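Local coordinates for periplasmic binding protein (Xylanimonas cellulosilytica, PDB 4MX8) that probably captures a solute outside the cell membrane, perhaps an iron-siderophore complex or related compound, for delivery to an ABC-type importer, at residues A[21-29]-A[112-120]; A[184-195]-A[229-239]. All coordinates share one frame; numbering follows the deposited sequence.

From the N terminus, the chain runs through strand 16-24, pairs it with 35-43, and passes through strand 108-111 before interaction 1 closes a loop of 82 residues, tying the N-terminal hairpin to the turn that leads into helix 119-123. The chain then traverses the long helix 155-179. Interaction 2 follows, closing a shorter loop of 33 residues between the hairpin 183-189/192-195 and the start of helix 236-242. The two loops neither nest nor cross but follow in series. The centres of interaction 1 and interaction 2 are 29 Å apart, and their nearest atoms, about 9 Å apart, do not touch.

Interaction 1 (A[21-29]-A[112-120]); sequences WDRNTATEE and GGRSSGLWA
R23 and W119 exemplify an arginine laid over an indole. The CB of R23 points toward 112-120, and CG stands anti to the backbone N (chi1 -167°), which sends the chain out to the indole. CD makes a CH-pi contact over the six-membered ring of W119, 4.0 Å from its centroid. A bend at chi3 then turns the guanidinium down almost flat, its plane 21° from that of the ring: R23 NE lies 3.4 Å from W119 CE3, and that carbon sits beneath the centre of the group, while NH2 reaches toward CZ3. R23 NH1 points to a water in the guanidinium plane, 3.2 Å away, which lies within hydrogen-bonding reach of S116 O.

W21 reaches the same indole face, its edge offset and directed at the five-membered ring with planes at 77°; W21 CH2 comes 3.5 Å from W119 NE1. That nitrogen donates to T128 O, and W21 NE1 to D130 OD2, which helps to set the rotation of each indole.

In the fold, this joins the antiparallel pair 16-24/35-43 to the connection between strand 108-111 and helix 119-123. Where strand 16-24 ends, N24 forms an Asx turn, its OD1 accepting from A26 N at 3.0 Å from above the carbonyl plane. The chain then runs past G117, whose carbonyl O lies 3.6 Å from T27 CG2. A second water accepts from G117 N and can donate to G113 O, its link to T27 O being weak. Farther on, the loosely ordered E29 brings OE2 beside R114 CA, while the R114 guanidinium donates to the carbonyls of Y293 and I294.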
loop_
_atom_site.group_PDB
_atom_site.type_symbol
_atom_site.label_atom_id
_atom_site.label_comp_id
_atom_site.label_asym_id
_atom_site.label_seq_id
_atom_site.Cartn_x
_atom_site.Cartn_y
_atom_site.Cartn_z
ATOM N N TRP A 21 13.733 -4.589 -14.097
ATOM C CA TRP A 21 12.557 -5.239 -13.548
ATOM C C TRP A 21 11.648 -5.777 -14.650
ATOM O O TRP A 21 11.802 -5.419 -15.826
ATOM C CB TRP A 21 11.815 -4.272 -12.623
ATOM C CG TRP A 21 10.949 -3.247 -13.298
ATOM C CD1 TRP A 21 9.581 -3.244 -13.354
ATOM C CD2 TRP A 21 11.377 -2.061 -13.983
ATOM N NE1 TRP A 21 9.136 -2.130 -14.027
ATOM C CE2 TRP A 21 10.219 -1.391 -14.425
ATOM C CE3 TRP A 21 12.626 -1.505 -14.272
ATOM C CZ2 TRP A 21 10.274 -0.200 -15.144
ATOM C CZ3 TRP A 21 12.683 -0.318 -14.981
ATOM C CH2 TRP A 21 11.512 0.325 -15.407
ATOM N N ASP A 22 10.723 -6.657 -14.270
ATOM C CA ASP A 22 9.749 -7.160 -15.228
ATOM C C ASP A 22 8.524 -6.239 -15.254
ATOM O O ASP A 22 7.626 -6.333 -14.416
ATOM C CB ASP A 22 9.381 -8.610 -14.924
ATOM C CG ASP A 22 10.533 -9.574 -15.189
ATOM O OD1 ASP A 22 10.997 -9.669 -16.347
ATOM O OD2 ASP A 22 10.973 -10.245 -14.237
ATOM N N ARG A 23 8.518 -5.329 -16.223
ATOM C CA ARG A 23 7.508 -4.282 -16.316
ATOM C C ARG A 23 6.180 -4.787 -16.858
ATOM O O ARG A 23 6.129 -5.504 -17.864
ATOM C CB ARG A 23 8.004 -3.156 -17.219
ATOM C CG ARG A 23 7.160 -1.902 -17.127
ATOM C CD ARG A 23 7.795 -0.762 -17.884
ATOM N NE ARG A 23 7.661 -0.923 -19.330
ATOM C CZ ARG A 23 6.573 -0.584 -20.019
ATOM N NH1 ARG A 23 5.508 -0.083 -19.386
ATOM N NH2 ARG A 23 6.557 -0.757 -21.343
ATOM N N ASN A 24 5.095 -4.429 -16.183
ATOM C CA ASN A 24 3.796 -4.700 -16.744
ATOM C C ASN A 24 3.554 -3.674 -17.851
ATOM O O ASN A 24 3.423 -2.468 -17.578
ATOM C CB ASN A 24 2.697 -4.621 -15.696
ATOM C CG ASN A 24 1.330 -4.873 -16.294
ATOM O OD1 ASN A 24 1.224 -5.349 -17.424
ATOM N ND2 ASN A 24 0.279 -4.561 -15.551
ATOM N N THR A 25 3.496 -4.162 -19.094
ATOM C CA THR A 25 3.371 -3.288 -20.251
ATOM C C THR A 25 1.941 -2.816 -20.446
ATOM O O THR A 25 1.681 -1.954 -21.278
ATOM C CB THR A 25 3.858 -3.949 -21.559
ATOM O OG1 THR A 25 3.086 -5.126 -21.825
ATOM C CG2 THR A 25 5.290 -4.328 -21.455
ATOM N N ALA A 26 1.012 -3.378 -19.687
ATOM C CA ALA A 26 -0.367 -2.935 -19.777
ATOM C C ALA A 26 -0.511 -1.602 -19.067
ATOM O O ALA A 26 0.082 -1.374 -18.002
ATOM C CB ALA A 26 -1.295 -3.952 -19.185
ATOM N N THR A 27 -1.303 -0.719 -19.660
ATOM C CA THR A 27 -1.546 0.589 -19.061
ATOM C C THR A 27 -2.836 0.661 -18.214
ATOM O O THR A 27 -2.821 1.294 -17.173
ATOM C CB THR A 27 -1.459 1.717 -20.095
ATOM O OG1 THR A 27 -2.350 1.453 -21.192
ATOM C CG2 THR A 27 -0.021 1.833 -20.614
ATOM N N GLU A 28 -3.931 0.024 -18.654
ATOM C CA GLU A 28 -5.092 -0.190 -17.786
ATOM C C GLU A 28 -4.638 -1.069 -16.632
ATOM O O GLU A 28 -3.873 -2.005 -16.851
ATOM C CB GLU A 28 -6.198 -1.004 -18.474
ATOM C CG GLU A 28 -6.848 -0.518 -19.771
ATOM C CD GLU A 28 -7.799 -1.608 -20.375
ATOM O OE1 GLU A 28 -7.642 -1.943 -21.574
ATOM O OE2 GLU A 28 -8.691 -2.146 -19.656
ATOM N N GLU A 29 -5.131 -0.831 -15.416
ATOM C CA GLU A 29 -4.774 -1.715 -14.305
ATOM C C GLU A 29 -5.819 -2.810 -14.136
ATOM O O GLU A 29 -5.761 -3.602 -13.200
ATOM C CB GLU A 29 -4.533 -0.945 -12.997
ATOM C CG GLU A 29 -5.733 -0.133 -12.514
ATOM C CD GLU A 29 -5.444 0.692 -11.259
ATOM O OE1 GLU A 29 -6.412 1.307 -10.728
ATOM O OE2 GLU A 29 -4.261 0.718 -10.816
ATOM N N GLY A 112 4.497 4.029 -9.947
ATOM C CA GLY A 112 4.131 2.709 -9.472
ATOM C C GLY A 112 2.643 2.567 -9.256
ATOM O O GLY A 112 1.922 3.558 -9.121
ATOM N N GLY A 113 2.179 1.326 -9.224
ATOM C CA GLY A 113 0.780 1.056 -8.981
ATOM C C GLY A 113 -0.140 1.738 -9.967
ATOM O O GLY A 113 -0.130 1.435 -11.174
ATOM N N ARG A 114 -0.934 2.666 -9.436
ATOM C CA ARG A 114 -1.896 3.422 -10.234
ATOM C C ARG A 114 -1.203 4.193 -11.339
ATOM O O ARG A 114 -1.803 4.473 -12.389
ATOM C CB ARG A 114 -2.694 4.376 -9.343
ATOM C CG ARG A 114 -3.576 3.678 -8.323
ATOM C CD ARG A 114 -4.153 4.665 -7.313
ATOM N NE ARG A 114 -5.004 4.006 -6.323
ATOM C CZ ARG A 114 -4.584 3.635 -5.119
ATOM N NH1 ARG A 114 -5.418 3.041 -4.282
ATOM N NH2 ARG A 114 -3.332 3.860 -4.753
ATOM N N SER A 115 0.061 4.531 -11.114
ATOM C CA SER A 115 0.786 5.321 -12.101
ATOM C C SER A 115 1.728 4.472 -12.950
ATOM O O SER A 115 2.502 5.011 -13.744
ATOM C CB SER A 115 1.547 6.462 -11.434
ATOM O OG SER A 115 2.548 5.955 -10.571
ATOM N N SER A 116 1.645 3.150 -12.792
ATOM C CA SER A 116 2.546 2.235 -13.485
ATOM C C SER A 116 2.526 2.514 -14.996
ATOM O O SER A 116 3.579 2.660 -15.622
ATOM C CB SER A 116 2.180 0.776 -13.163
ATOM O OG SER A 116 2.154 -0.016 -14.337
ATOM N N GLY A 117 1.321 2.644 -15.555
ATOM C CA GLY A 117 1.151 2.844 -16.981
ATOM C C GLY A 117 1.768 4.108 -17.559
ATOM O O GLY A 117 2.060 4.162 -18.758
ATOM N N LEU A 118 1.959 5.119 -16.712
ATOM C CA LEU A 118 2.579 6.377 -17.126
ATOM C C LEU A 118 4.069 6.227 -17.415
ATOM O O LEU A 118 4.719 7.199 -17.782
ATOM C CB LEU A 118 2.452 7.420 -16.028
ATOM C CG LEU A 118 1.073 7.810 -15.553
ATOM C CD1 LEU A 118 1.220 8.908 -14.533
ATOM C CD2 LEU A 118 0.267 8.295 -16.708
ATOM N N TRP A 119 4.614 5.028 -17.227
ATOM C CA TRP A 119 6.053 4.851 -17.297
ATOM C C TRP A 119 6.681 5.349 -18.597
ATOM O O TRP A 119 7.604 6.171 -18.571
ATOM C CB TRP A 119 6.464 3.404 -17.053
ATOM C CG TRP A 119 7.945 3.243 -17.228
ATOM C CD1 TRP A 119 8.921 3.492 -16.296
ATOM C CD2 TRP A 119 8.622 2.830 -18.413
ATOM N NE1 TRP A 119 10.160 3.247 -16.830
ATOM C CE2 TRP A 119 10.003 2.840 -18.131
ATOM C CE3 TRP A 119 8.195 2.444 -19.685
ATOM C CZ2 TRP A 119 10.953 2.483 -19.074
ATOM C CZ3 TRP A 119 9.133 2.095 -20.610
ATOM C CH2 TRP A 119 10.498 2.115 -20.305
ATOM N N ALA A 120 6.187 4.862 -19.728
ATOM C CA ALA A 120 6.812 5.183 -21.013
ATOM C C ALA A 120 6.825 6.696 -21.347
ATOM O O ALA A 120 7.822 7.217 -21.849
ATOM C CB ALA A 120 6.188 4.370 -22.111
HETATM O O HOH W 1 5.106 0.233 -16.237
HETATM O O HOH W 2 -1.371 1.520 -14.193
#

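Interaction 2 (A[184-195]-A[229-239]); sequences LGIMVSGGQLSA and THGEPISFEFL
The carbonyl oxygen of L193 receives the one direct hydrogen bond between these segments, from I234 N at 2.9 Å. The bond is moderately bent, with 152° at the hydrogen, and the donor stands 33° off the carbonyl plane. Two residues farther on, A195 N donates to a water at 2.8 Å, which donates to E232 O. A direct bond and a water-mediated one thus attach the loop 230-235 to strand 192-195, the outermost strand on its side of the mixed sheet.

Next to the polar seam lie the side chains. CB of L193 rests on I234 CG1. CD2 of L193 meets L239 CD1 at 3.7 Å, and both L193 methyls, CD1 and CD2, lie against the F236 ring. L239 uses its other methyl as well, for L239 CD2 touches L184 CD2, again at 3.7 Å. L184 CD2 also lies at the edge of the F238 ring, 4.1 Å from F238 CE1, while I234 CG2 sits over the centre of one face of that ring.

The packing forms part of a beta-alpha-beta crossover: strand 183-189 runs parallel to its neighbour 246-251, and helix 236-242 lies on the connection between them, pressed on the sheet. The crossover is elaborated by the hairpin 183-189/192-195, whose type I' turn spans S189 to Q192. A second type I' turn, T229 to E232, follows helix 225-229. S235 then starts the next helix as its N-cap, OG accepting from F238 N.

I234 CG1 lies between the backbone N and carbonyl carbon (chi1 63°), which carries I234 CD1 to within 4.3 Å of I186 CG2. A195 CB packs against I234 CG2 and T229 OG1, a hydroxyl already hydrogen-bonded to I225 O.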
loop_
_atom_site.group_PDB
_atom_site.type_symbol
_atom_site.label_atom_id
_atom_site.label_comp_id
_atom_site.label_asym_id
_atom_site.label_seq_id
_atom_site.Cartn_x
_atom_site.Cartn_y
_atom_site.Cartn_z
ATOM N N LEU A 184 -11.105 -12.148 10.059
ATOM C CA LEU A 184 -11.541 -11.842 8.700
ATOM C C LEU A 184 -11.291 -10.373 8.402
ATOM O O LEU A 184 -11.657 -9.507 9.191
ATOM C CB LEU A 184 -13.024 -12.155 8.509
ATOM C CG LEU A 184 -13.543 -11.850 7.106
ATOM C CD1 LEU A 184 -12.954 -12.830 6.114
ATOM C CD2 LEU A 184 -15.053 -11.859 7.047
ATOM N N GLY A 185 -10.655 -10.092 7.271
ATOM C CA GLY A 185 -10.472 -8.725 6.836
ATOM C C GLY A 185 -11.598 -8.318 5.896
ATOM O O GLY A 185 -11.951 -9.041 4.948
ATOM N N ILE A 186 -12.193 -7.164 6.160
ATOM C CA ILE A 186 -13.206 -6.652 5.257
ATOM C C ILE A 186 -12.854 -5.257 4.786
ATOM O O ILE A 186 -12.089 -4.533 5.429
ATOM C CB ILE A 186 -14.637 -6.648 5.858
ATOM C CG1 ILE A 186 -14.701 -5.833 7.149
ATOM C CG2 ILE A 186 -15.116 -8.055 6.081
ATOM C CD1 ILE A 186 -16.103 -5.523 7.572
HETATM N N MSE A 187 -13.422 -4.897 3.644
HETATM C CA MSE A 187 -13.258 -3.575 3.090
HETATM C C MSE A 187 -14.640 -3.015 2.810
HETATM O O MSE A 187 -15.400 -3.586 2.034
HETATM C CB MSE A 187 -12.443 -3.651 1.809
HETATM C CG MSE A 187 -11.903 -2.316 1.361
HETATM SE SE MSE A 187 -10.581 -2.568 -0.002
HETATM C CE MSE A 187 -9.080 -3.149 1.122
ATOM N N VAL A 188 -14.975 -1.917 3.470
ATOM C CA VAL A 188 -16.297 -1.324 3.330
ATOM C C VAL A 188 -16.286 -0.235 2.265
ATOM O O VAL A 188 -15.434 0.654 2.279
ATOM C CB VAL A 188 -16.768 -0.723 4.649
ATOM C CG1 VAL A 188 -18.112 -0.086 4.464
ATOM C CG2 VAL A 188 -16.812 -1.788 5.713
ATOM N N SER A 189 -17.227 -0.306 1.336
ATOM C CA SER A 189 -17.288 0.683 0.280
ATOM C C SER A 189 -18.717 0.916 -0.188
ATOM O O SER A 189 -19.299 0.087 -0.885
ATOM C CB SER A 189 -16.422 0.246 -0.895
ATOM O OG SER A 189 -16.433 1.224 -1.922
ATOM N N GLY A 190 -19.284 2.053 0.184
ATOM C CA GLY A 190 -20.598 2.387 -0.315
ATOM C C GLY A 190 -21.613 1.497 0.350
ATOM O O GLY A 190 -22.580 1.053 -0.278
ATOM N N GLY A 191 -21.370 1.228 1.631
ATOM C CA GLY A 191 -22.316 0.505 2.464
ATOM C C GLY A 191 -22.237 -0.983 2.226
ATOM O O GLY A 191 -22.946 -1.758 2.867
ATOM N N GLN A 192 -21.363 -1.369 1.299
ATOM C CA GLN A 192 -21.164 -2.763 0.926
ATOM C C GLN A 192 -19.982 -3.365 1.680
ATOM O O GLN A 192 -19.118 -2.644 2.172
ATOM C CB GLN A 192 -20.882 -2.838 -0.567
ATOM C CG GLN A 192 -21.613 -3.939 -1.290
ATOM C CD GLN A 192 -22.777 -3.410 -2.082
ATOM O OE1 GLN A 192 -23.849 -3.165 -1.532
ATOM N NE2 GLN A 192 -22.570 -3.209 -3.384
ATOM N N LEU A 193 -19.937 -4.689 1.760
ATOM C CA LEU A 193 -18.802 -5.377 2.383
ATOM C C LEU A 193 -18.070 -6.278 1.372
ATOM O O LEU A 193 -18.697 -7.011 0.622
ATOM C CB LEU A 193 -19.271 -6.185 3.607
ATOM C CG LEU A 193 -19.198 -5.515 4.987
ATOM C CD1 LEU A 193 -19.907 -4.210 5.022
ATOM C CD2 LEU A 193 -19.754 -6.402 6.070
ATOM N N SER A 194 -16.748 -6.204 1.328
ATOM C CA SER A 194 -15.969 -7.128 0.494
ATOM C C SER A 194 -15.018 -7.915 1.387
ATOM O O SER A 194 -14.321 -7.335 2.217
ATOM C CB SER A 194 -15.165 -6.379 -0.577
ATOM O OG SER A 194 -15.909 -5.308 -1.140
ATOM N N ALA A 195 -14.997 -9.234 1.234
ATOM C CA ALA A 195 -14.100 -10.059 2.035
ATOM C C ALA A 195 -12.676 -10.003 1.493
ATOM O O ALA A 195 -12.449 -10.229 0.297
ATOM C CB ALA A 195 -14.591 -11.496 2.088
ATOM N N THR A 229 -16.756 -16.698 -1.292
ATOM C CA THR A 229 -17.122 -15.322 -1.550
ATOM C C THR A 229 -17.697 -15.134 -2.955
ATOM O O THR A 229 -18.576 -14.288 -3.162
ATOM C CB THR A 229 -15.884 -14.457 -1.318
ATOM O OG1 THR A 229 -15.755 -14.235 0.090
ATOM C CG2 THR A 229 -15.963 -13.132 -2.032
ATOM N N HIS A 230 -17.211 -15.960 -3.888
ATOM C CA HIS A 230 -17.534 -15.897 -5.321
ATOM C C HIS A 230 -16.872 -14.715 -6.020
ATOM O O HIS A 230 -16.956 -14.579 -7.241
ATOM C CB HIS A 230 -19.049 -15.870 -5.584
ATOM C CG HIS A 230 -19.788 -17.039 -5.009
ATOM N ND1 HIS A 230 -19.416 -18.347 -5.241
ATOM C CD2 HIS A 230 -20.890 -17.093 -4.221
ATOM C CE1 HIS A 230 -20.253 -19.157 -4.615
ATOM N NE2 HIS A 230 -21.156 -18.421 -3.989
ATOM N N GLY A 231 -16.209 -13.865 -5.243
ATOM C CA GLY A 231 -15.662 -12.624 -5.756
ATOM C C GLY A 231 -16.669 -11.506 -5.583
ATOM O O GLY A 231 -16.358 -10.330 -5.764
ATOM N N GLU A 232 -17.884 -11.898 -5.215
ATOM C CA GLU A 232 -19.006 -10.990 -4.995
ATOM C C GLU A 232 -18.978 -10.458 -3.545
ATOM O O GLU A 232 -18.478 -11.136 -2.645
ATOM C CB GLU A 232 -20.302 -11.769 -5.267
ATOM C CG GLU A 232 -21.609 -10.973 -5.197
ATOM C CD GLU A 232 -22.815 -11.821 -4.768
ATOM O OE1 GLU A 232 -22.653 -13.045 -4.545
ATOM O OE2 GLU A 232 -23.925 -11.254 -4.650
ATOM N N PRO A 233 -19.503 -9.238 -3.313
ATOM C CA PRO A 233 -19.660 -8.699 -1.956
ATOM C C PRO A 233 -20.388 -9.651 -1.007
ATOM O O PRO A 233 -21.207 -10.450 -1.437
ATOM C CB PRO A 233 -20.525 -7.461 -2.177
ATOM C CG PRO A 233 -20.159 -7.006 -3.512
ATOM C CD PRO A 233 -19.851 -8.234 -4.332
ATOM N N ILE A 234 -20.077 -9.560 0.280
ATOM C CA ILE A 234 -20.687 -10.418 1.282
ATOM C C ILE A 234 -21.741 -9.647 2.077
ATOM O O ILE A 234 -21.653 -8.422 2.220
ATOM C CB ILE A 234 -19.630 -11.016 2.246
ATOM C CG1 ILE A 234 -18.926 -9.922 3.034
ATOM C CG2 ILE A 234 -18.597 -11.842 1.489
ATOM C CD1 ILE A 234 -17.996 -10.470 4.094
ATOM N N SER A 235 -22.741 -10.368 2.583
ATOM C CA SER A 235 -23.808 -9.761 3.369
ATOM C C SER A 235 -23.382 -9.656 4.826
ATOM O O SER A 235 -22.379 -10.239 5.215
ATOM C CB SER A 235 -25.064 -10.614 3.264
ATOM O OG SER A 235 -24.792 -11.949 3.659
ATOM N N PHE A 236 -24.137 -8.919 5.636
ATOM C CA PHE A 236 -23.878 -8.924 7.072
ATOM C C PHE A 236 -24.072 -10.331 7.620
ATOM O O PHE A 236 -23.366 -10.754 8.526
ATOM C CB PHE A 236 -24.791 -7.949 7.808
ATOM C CG PHE A 236 -24.596 -6.525 7.404
ATOM C CD1 PHE A 236 -23.373 -5.903 7.582
ATOM C CD2 PHE A 236 -25.635 -5.800 6.856
ATOM C CE1 PHE A 236 -23.193 -4.576 7.210
ATOM C CE2 PHE A 236 -25.458 -4.486 6.487
ATOM C CZ PHE A 236 -24.240 -3.872 6.663
ATOM N N GLU A 237 -25.022 -11.061 7.048
ATOM C CA GLU A 237 -25.281 -12.438 7.455
ATOM C C GLU A 237 -24.063 -13.363 7.274
ATOM O O GLU A 237 -23.911 -14.344 8.001
ATOM C CB GLU A 237 -26.495 -12.991 6.711
ATOM C CG GLU A 237 -27.813 -12.341 7.097
ATOM C CD GLU A 237 -28.155 -11.147 6.227
ATOM O OE1 GLU A 237 -29.339 -10.733 6.211
ATOM O OE2 GLU A 237 -27.241 -10.623 5.556
ATOM N N PHE A 238 -23.204 -13.042 6.310
ATOM C CA PHE A 238 -21.952 -13.766 6.107
ATOM C C PHE A 238 -21.094 -13.677 7.361
ATOM O O PHE A 238 -20.514 -14.673 7.793
ATOM C CB PHE A 238 -21.200 -13.186 4.896
ATOM C CG PHE A 238 -19.923 -13.915 4.539
ATOM C CD1 PHE A 238 -18.724 -13.625 5.192
ATOM C CD2 PHE A 238 -19.911 -14.866 3.523
ATOM C CE1 PHE A 238 -17.541 -14.287 4.863
ATOM C CE2 PHE A 238 -18.730 -15.525 3.182
ATOM C CZ PHE A 238 -17.546 -15.231 3.859
ATOM N N LEU A 239 -21.005 -12.480 7.939
ATOM C CA LEU A 239 -20.195 -12.284 9.138
ATOM C C LEU A 239 -20.732 -13.168 10.238
ATOM O O LEU A 239 -19.980 -13.894 10.879
ATOM C CB LEU A 239 -20.213 -10.833 9.593
ATOM C CG LEU A 239 -19.569 -9.864 8.620
ATOM C CD1 LEU A 239 -19.638 -8.459 9.168
ATOM C CD2 LEU A 239 -18.146 -10.277 8.380
HETATM O O HOH W 3 -16.141 -10.131 -1.207
#